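Side-chain contacts in putative efflux transporter (PDB 4L8J), which probably serves as an HlyD-family periplasmic adaptor (membrane-fusion) subunit of a bacterial efflux pump, linking an inner-membrane transporter to an outer-membrane channel: residues I251-M256 and T288-T293; I21-S26 and L176-A181. All coordinates share one frame; numbering follows the deposited sequence.

Contact 1. Residues I251-M256 and T288-T293; sequences IEEKLM and TVYSPT
Tyr290 turns one face of its ring to Leu255, and this meeting of a flat aromatic with a branched aliphatic shows how two largely irregular segments can be joined without a single hydrogen bond between them. CD1 of Leu255 rests over that face as a CH-pi contact, 4.2 Å from the centroid of the Tyr290 ring and 22° off the ring normal. It sits toward the rim near the root of the ring, 3.9 Å from Tyr290 CG, while the other methyl, Leu255 CD2, lies 4.0 Å from Tyr290 CD1. The ring reaches across because CG of Tyr290 stands anti to its backbone N (chi1 176°). In the adaptor fold, both segments belong to the part beyond the six-stranded barrel: residues 251-256 lead from strand 238-246 into strand 256-259, and Tyr290 follows directly on strand 281-289. Leu255 also makes a backbone hydrogen bond with Gln18 and packs on Leu299 of the second subunit. Glu253 comes from the same side of the contact as Leu255 but touches with a carboxylate oxygen. Its OE2 lies 3.4 Å from Tyr290 CE1, approaching obliquely, with the carboxylate and ring planes 55° apart. The chain of Glu253 bends at chi2 on its way there, and because this exposed side chain has a second modelled position, the touch is doubtful as a fixed feature.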
loop_
_atom_site.group_PDB
_atom_site.type_symbol
_atom_site.label_atom_id
_atom_site.label_comp_id
_atom_site.label_asym_id
_atom_site.label_seq_id
_atom_site.Cartn_x
_atom_site.Cartn_y
_atom_site.Cartn_z
ATOM N N ILE A 251 4.022 14.255 5.854
ATOM C CA ILE A 251 3.878 13.047 6.698
ATOM C C ILE A 251 4.155 13.420 8.149
ATOM O O ILE A 251 5.192 14.010 8.432
ATOM C CB ILE A 251 4.755 11.862 6.214
ATOM C CG1 ILE A 251 4.172 11.262 4.919
ATOM C CG2 ILE A 251 4.921 10.759 7.325
ATOM C CD1 ILE A 251 5.133 10.211 4.270
ATOM N N GLU A 252 3.193 13.145 9.041
ATOM C CA GLU A 252 3.331 13.479 10.466
ATOM C C GLU A 252 4.389 12.578 11.154
ATOM O O GLU A 252 5.453 13.089 11.526
ATOM C CB GLU A 252 1.979 13.398 11.188
ATOM C CG GLU A 252 2.029 13.939 12.610
ATOM C CD GLU A 252 0.742 13.822 13.411
ATOM O OE1 GLU A 252 -0.221 13.181 12.925
ATOM O OE2 GLU A 252 0.699 14.380 14.533
ATOM N N GLU A 253 4.106 11.272 11.314
ATOM C CA GLU A 253 5.053 10.329 11.938
ATOM C C GLU A 253 5.978 9.725 10.869
ATOM O O GLU A 253 5.556 8.858 10.101
ATOM C CB GLU A 253 4.344 9.230 12.782
ATOM C CG GLU A 253 3.238 8.424 12.105
ATOM C CD GLU A 253 3.214 6.921 12.345
ATOM O OE1 GLU A 253 3.761 6.456 13.374
ATOM O OE2 GLU A 253 2.616 6.209 11.503
ATOM N N LYS A 254 7.214 10.224 10.792
ATOM C CA LYS A 254 8.240 9.795 9.842
ATOM C C LYS A 254 8.603 8.312 10.040
ATOM O O LYS A 254 8.838 7.881 11.168
ATOM C CB LYS A 254 9.502 10.663 9.971
ATOM C CG LYS A 254 9.256 12.172 9.984
ATOM C CD LYS A 254 8.689 12.721 8.691
ATOM C CE LYS A 254 8.429 14.216 8.797
ATOM N NZ LYS A 254 7.785 14.750 7.556
ATOM N N LEU A 255 8.564 7.540 8.944
ATOM C CA LEU A 255 8.895 6.129 8.923
ATOM C C LEU A 255 10.264 5.933 8.276
ATOM O O LEU A 255 10.584 6.645 7.327
ATOM C CB LEU A 255 7.830 5.302 8.192
ATOM C CG LEU A 255 6.376 5.411 8.708
ATOM C CD1 LEU A 255 5.512 4.471 7.973
ATOM C CD2 LEU A 255 6.275 5.129 10.198
HETATM N N MSE A 256 11.050 4.950 8.789
HETATM C CA MSE A 256 12.388 4.599 8.286
HETATM C C MSE A 256 12.326 3.290 7.549
HETATM O O MSE A 256 11.548 2.405 7.934
HETATM C CB MSE A 256 13.415 4.465 9.440
HETATM C CG MSE A 256 13.525 5.681 10.359
HETATM SE SE MSE A 256 14.341 7.175 9.417
HETATM C CE MSE A 256 12.915 8.547 9.804
ATOM N N THR A 288 10.376 -0.536 16.482
ATOM C CA THR A 288 8.951 -0.773 16.331
ATOM C C THR A 288 8.704 -0.819 14.846
ATOM O O THR A 288 8.973 0.150 14.138
ATOM C CB THR A 288 8.073 0.270 17.062
ATOM O OG1 THR A 288 8.444 0.314 18.427
ATOM C CG2 THR A 288 6.559 -0.058 16.967
ATOM N N VAL A 289 8.226 -1.964 14.369
ATOM C CA VAL A 289 7.863 -2.158 12.978
ATOM C C VAL A 289 6.492 -1.499 12.788
ATOM O O VAL A 289 5.587 -1.718 13.602
ATOM C CB VAL A 289 7.886 -3.659 12.558
ATOM C CG1 VAL A 289 7.425 -3.841 11.106
ATOM C CG2 VAL A 289 9.272 -4.256 12.742
ATOM N N TYR A 290 6.352 -0.667 11.754
ATOM C CA TYR A 290 5.084 -0.015 11.466
ATOM C C TYR A 290 3.992 -1.047 11.180
ATOM O O TYR A 290 4.140 -1.906 10.295
ATOM C CB TYR A 290 5.186 0.973 10.283
ATOM C CG TYR A 290 3.838 1.565 9.925
ATOM C CD1 TYR A 290 3.250 2.542 10.723
ATOM C CD2 TYR A 290 3.093 1.059 8.860
ATOM C CE1 TYR A 290 1.984 3.050 10.433
ATOM C CE2 TYR A 290 1.805 1.522 8.592
ATOM C CZ TYR A 290 1.269 2.543 9.360
ATOM O OH TYR A 290 0.020 3.031 9.082
ATOM N N SER A 291 2.892 -0.935 11.921
ATOM C CA SER A 291 1.734 -1.794 11.745
ATOM C C SER A 291 0.449 -0.954 11.872
ATOM O O SER A 291 0.258 -0.294 12.905
ATOM C CB SER A 291 1.743 -2.958 12.733
ATOM O OG SER A 291 0.740 -3.894 12.374
ATOM N N PRO A 292 -0.416 -0.934 10.819
ATOM C CA PRO A 292 -1.666 -0.158 10.913
ATOM C C PRO A 292 -2.585 -0.716 12.014
ATOM O O PRO A 292 -2.838 -0.020 13.006
ATOM C CB PRO A 292 -2.287 -0.292 9.506
ATOM C CG PRO A 292 -1.168 -0.814 8.618
ATOM C CD PRO A 292 -0.322 -1.649 9.528
ATOM N N THR A 293 -3.014 -1.990 11.885
ATOM C CA THR A 293 -3.898 -2.612 12.870
ATOM C C THR A 293 -3.224 -3.845 13.481
ATOM O O THR A 293 -2.924 -4.810 12.775
ATOM C CB THR A 293 -5.281 -2.946 12.251
ATOM O OG1 THR A 293 -5.728 -1.865 11.417
ATOM C CG2 THR A 293 -6.348 -3.260 13.310
#

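Contact 2. Residues I21-S26 and L176-A181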
loop_
_atom_site.group_PDB
_atom_site.type_symbol
_atom_site.label_atom_id
_atom_site.label_comp_id
_atom_site.label_asym_id
_atom_site.label_seq_id
_atom_site.Cartn_x
_atom_site.Cartn_y
_atom_site.Cartn_z
ATOM N N ILE A 21 13.923 11.072 -1.367
ATOM C CA ILE A 21 14.503 10.481 -2.564
ATOM C C ILE A 21 15.920 11.006 -2.737
ATOM O O ILE A 21 16.147 12.206 -2.660
ATOM C CB ILE A 21 13.639 10.749 -3.825
ATOM C CG1 ILE A 21 12.144 10.378 -3.623
ATOM C CG2 ILE A 21 14.268 10.096 -5.107
ATOM C CD1 ILE A 21 11.838 8.899 -3.289
ATOM N N LEU A 22 16.874 10.102 -2.963
ATOM C CA LEU A 22 18.275 10.455 -3.169
ATOM C C LEU A 22 18.700 10.068 -4.575
ATOM O O LEU A 22 18.354 8.977 -5.029
ATOM C CB LEU A 22 19.166 9.732 -2.148
ATOM C CG LEU A 22 18.825 9.877 -0.661
ATOM C CD1 LEU A 22 19.704 8.931 0.162
ATOM C CD2 LEU A 22 19.049 11.295 -0.175
ATOM N N LYS A 23 19.408 10.971 -5.282
ATOM C CA LYS A 23 19.948 10.711 -6.611
ATOM C C LYS A 23 21.332 11.247 -6.691
ATOM O O LYS A 23 21.597 12.339 -6.182
ATOM C CB LYS A 23 19.082 11.330 -7.746
ATOM C CG LYS A 23 17.648 10.808 -7.825
ATOM C CD LYS A 23 17.563 9.373 -8.392
ATOM C CE LYS A 23 16.137 8.873 -8.315
ATOM N NZ LYS A 23 16.026 7.453 -8.709
ATOM N N ASP A 24 22.206 10.516 -7.383
ATOM C CA ASP A 24 23.582 10.915 -7.604
ATOM C C ASP A 24 23.775 11.235 -9.073
ATOM O O ASP A 24 23.304 10.500 -9.942
ATOM C CB ASP A 24 24.555 9.839 -7.139
ATOM C CG ASP A 24 24.585 9.659 -5.633
ATOM O OD1 ASP A 24 24.835 10.651 -4.921
ATOM O OD2 ASP A 24 24.374 8.542 -5.179
ATOM N N PHE A 25 24.438 12.353 -9.337
ATOM C CA PHE A 25 24.766 12.815 -10.687
ATOM C C PHE A 25 26.215 13.150 -10.754
ATOM O O PHE A 25 26.792 13.590 -9.761
ATOM C CB PHE A 25 23.931 14.061 -11.079
ATOM C CG PHE A 25 22.444 13.869 -10.893
ATOM C CD1 PHE A 25 21.706 13.109 -11.798
ATOM C CD2 PHE A 25 21.784 14.430 -9.807
ATOM C CE1 PHE A 25 20.346 12.892 -11.601
ATOM C CE2 PHE A 25 20.417 14.242 -9.630
ATOM C CZ PHE A 25 19.702 13.488 -10.538
ATOM N N SER A 26 26.815 12.921 -11.927
ATOM C CA SER A 26 28.169 13.309 -12.266
ATOM C C SER A 26 28.102 14.697 -12.879
ATOM O O SER A 26 27.254 14.974 -13.728
ATOM C CB SER A 26 28.816 12.311 -13.230
ATOM O OG SER A 26 28.918 11.049 -12.598
ATOM N N LEU A 176 12.578 15.905 -13.131
ATOM C CA LEU A 176 12.186 17.294 -12.934
ATOM C C LEU A 176 11.452 17.490 -11.589
ATOM O O LEU A 176 11.694 18.498 -10.921
ATOM C CB LEU A 176 11.305 17.781 -14.086
ATOM C CG LEU A 176 10.843 19.262 -14.021
ATOM C CD1 LEU A 176 12.045 20.227 -13.926
ATOM C CD2 LEU A 176 9.935 19.597 -15.190
ATOM N N TYR A 177 10.577 16.530 -11.190
ATOM C CA TYR A 177 9.820 16.610 -9.921
ATOM C C TYR A 177 10.764 16.653 -8.710
ATOM O O TYR A 177 10.453 17.308 -7.714
ATOM C CB TYR A 177 8.811 15.456 -9.798
ATOM C CG TYR A 177 9.409 14.092 -9.529
ATOM C CD1 TYR A 177 9.976 13.342 -10.556
ATOM C CD2 TYR A 177 9.329 13.513 -8.270
ATOM C CE1 TYR A 177 10.517 12.079 -10.318
ATOM C CE2 TYR A 177 9.847 12.240 -8.025
ATOM C CZ TYR A 177 10.455 11.532 -9.050
ATOM O OH TYR A 177 10.976 10.273 -8.828
ATOM N N LEU A 178 11.942 16.004 -8.818
ATOM C CA LEU A 178 12.910 16.024 -7.728
ATOM C C LEU A 178 13.563 17.390 -7.632
ATOM O O LEU A 178 13.794 17.841 -6.520
ATOM C CB LEU A 178 13.960 14.891 -7.830
ATOM C CG LEU A 178 13.367 13.462 -7.787
ATOM C CD1 LEU A 178 14.398 12.414 -8.184
ATOM C CD2 LEU A 178 12.735 13.148 -6.442
ATOM N N LEU A 179 13.825 18.066 -8.774
ATOM C CA LEU A 179 14.394 19.416 -8.766
ATOM C C LEU A 179 13.382 20.453 -8.269
ATOM O O LEU A 179 13.776 21.442 -7.666
ATOM C CB LEU A 179 14.885 19.834 -10.153
ATOM C CG LEU A 179 16.179 19.177 -10.645
ATOM C CD1 LEU A 179 16.343 19.392 -12.145
ATOM C CD2 LEU A 179 17.402 19.736 -9.911
ATOM N N ARG A 180 12.089 20.232 -8.539
ATOM C CA ARG A 180 11.024 21.133 -8.122
ATOM C C ARG A 180 10.631 20.936 -6.634
ATOM O O ARG A 180 10.017 21.833 -6.067
ATOM C CB ARG A 180 9.781 20.935 -9.003
ATOM C CG ARG A 180 9.908 21.539 -10.390
ATOM C CD ARG A 180 8.761 21.092 -11.270
ATOM N NE ARG A 180 8.655 21.921 -12.476
ATOM C CZ ARG A 180 7.776 21.723 -13.459
ATOM N NH1 ARG A 180 6.927 20.690 -13.410
ATOM N NH2 ARG A 180 7.749 22.540 -14.507
ATOM N N ALA A 181 10.937 19.773 -6.015
ATOM C CA ALA A 181 10.564 19.526 -4.621
ATOM C C ALA A 181 11.087 20.631 -3.717
ATOM O O ALA A 181 12.222 21.096 -3.875
ATOM C CB ALA A 181 11.074 18.176 -4.142
#
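This is a small apolar packing contact between a strand of the six-stranded antiparallel barrel and the short helix 176-180, with Leu178 reaching from the helix to Ile21 and Lys23 on strand 20-29. Its two methyls divide the work. CD2 of Leu178 meets the beta-branched part of Ile21, 3.7 Å from Ile21 CB and equally close to Ile21 CG2. The other methyl, Leu178 CD1, lies 3.6 Å from CG of Lys23 and 3.9 Å from Lys23 CE. Ile21 and Lys23 are alternate residues of one strand, and their side chains leave it on the same face, toward the helix. A bend at chi2 (-74°) brings CE of the lysine back over the leucine methyl, while its NZ goes on to a hydrogen bond with Tyr175 OH, just before the helix. Helix 176-180 follows strand 166-171 in the beta-barrel domain of this HlyD-type adaptor, and Leu178 also packs on Leu243 of strand 238-246, the other neighbour of strand 20-29. An alanine in place of Leu178 would remove both methyls, and would probably open a gap between helix and strand, with Ile21 and the aliphatic run of Lys23 left without their shared partner. The backbone O of Leu178 accepts a hydrogen bond from Ser245 OG.

How the contacts relate
Neither contact is deep core: each has three touching residues, one a buried leucine, and neither has a hydrogen bond between its segments. That leucine is the centre of contact 2, but Tyr290 is the centre of contact 1. The chemistry changes with place. Contact 2, whose centre lies about 18 Å from the centre of the chain, sets a helix against a barrel strand with aliphatic carbon alone and meets no other chain of the assembly. Contact 1, its centre about 37 Å from the chain centre, joins two mostly irregular segments through an aromatic face and an oxygen, beside the second subunit. They share no segment, yet strand 238-246 connects them, packing against contact 2 and leading toward 251-256.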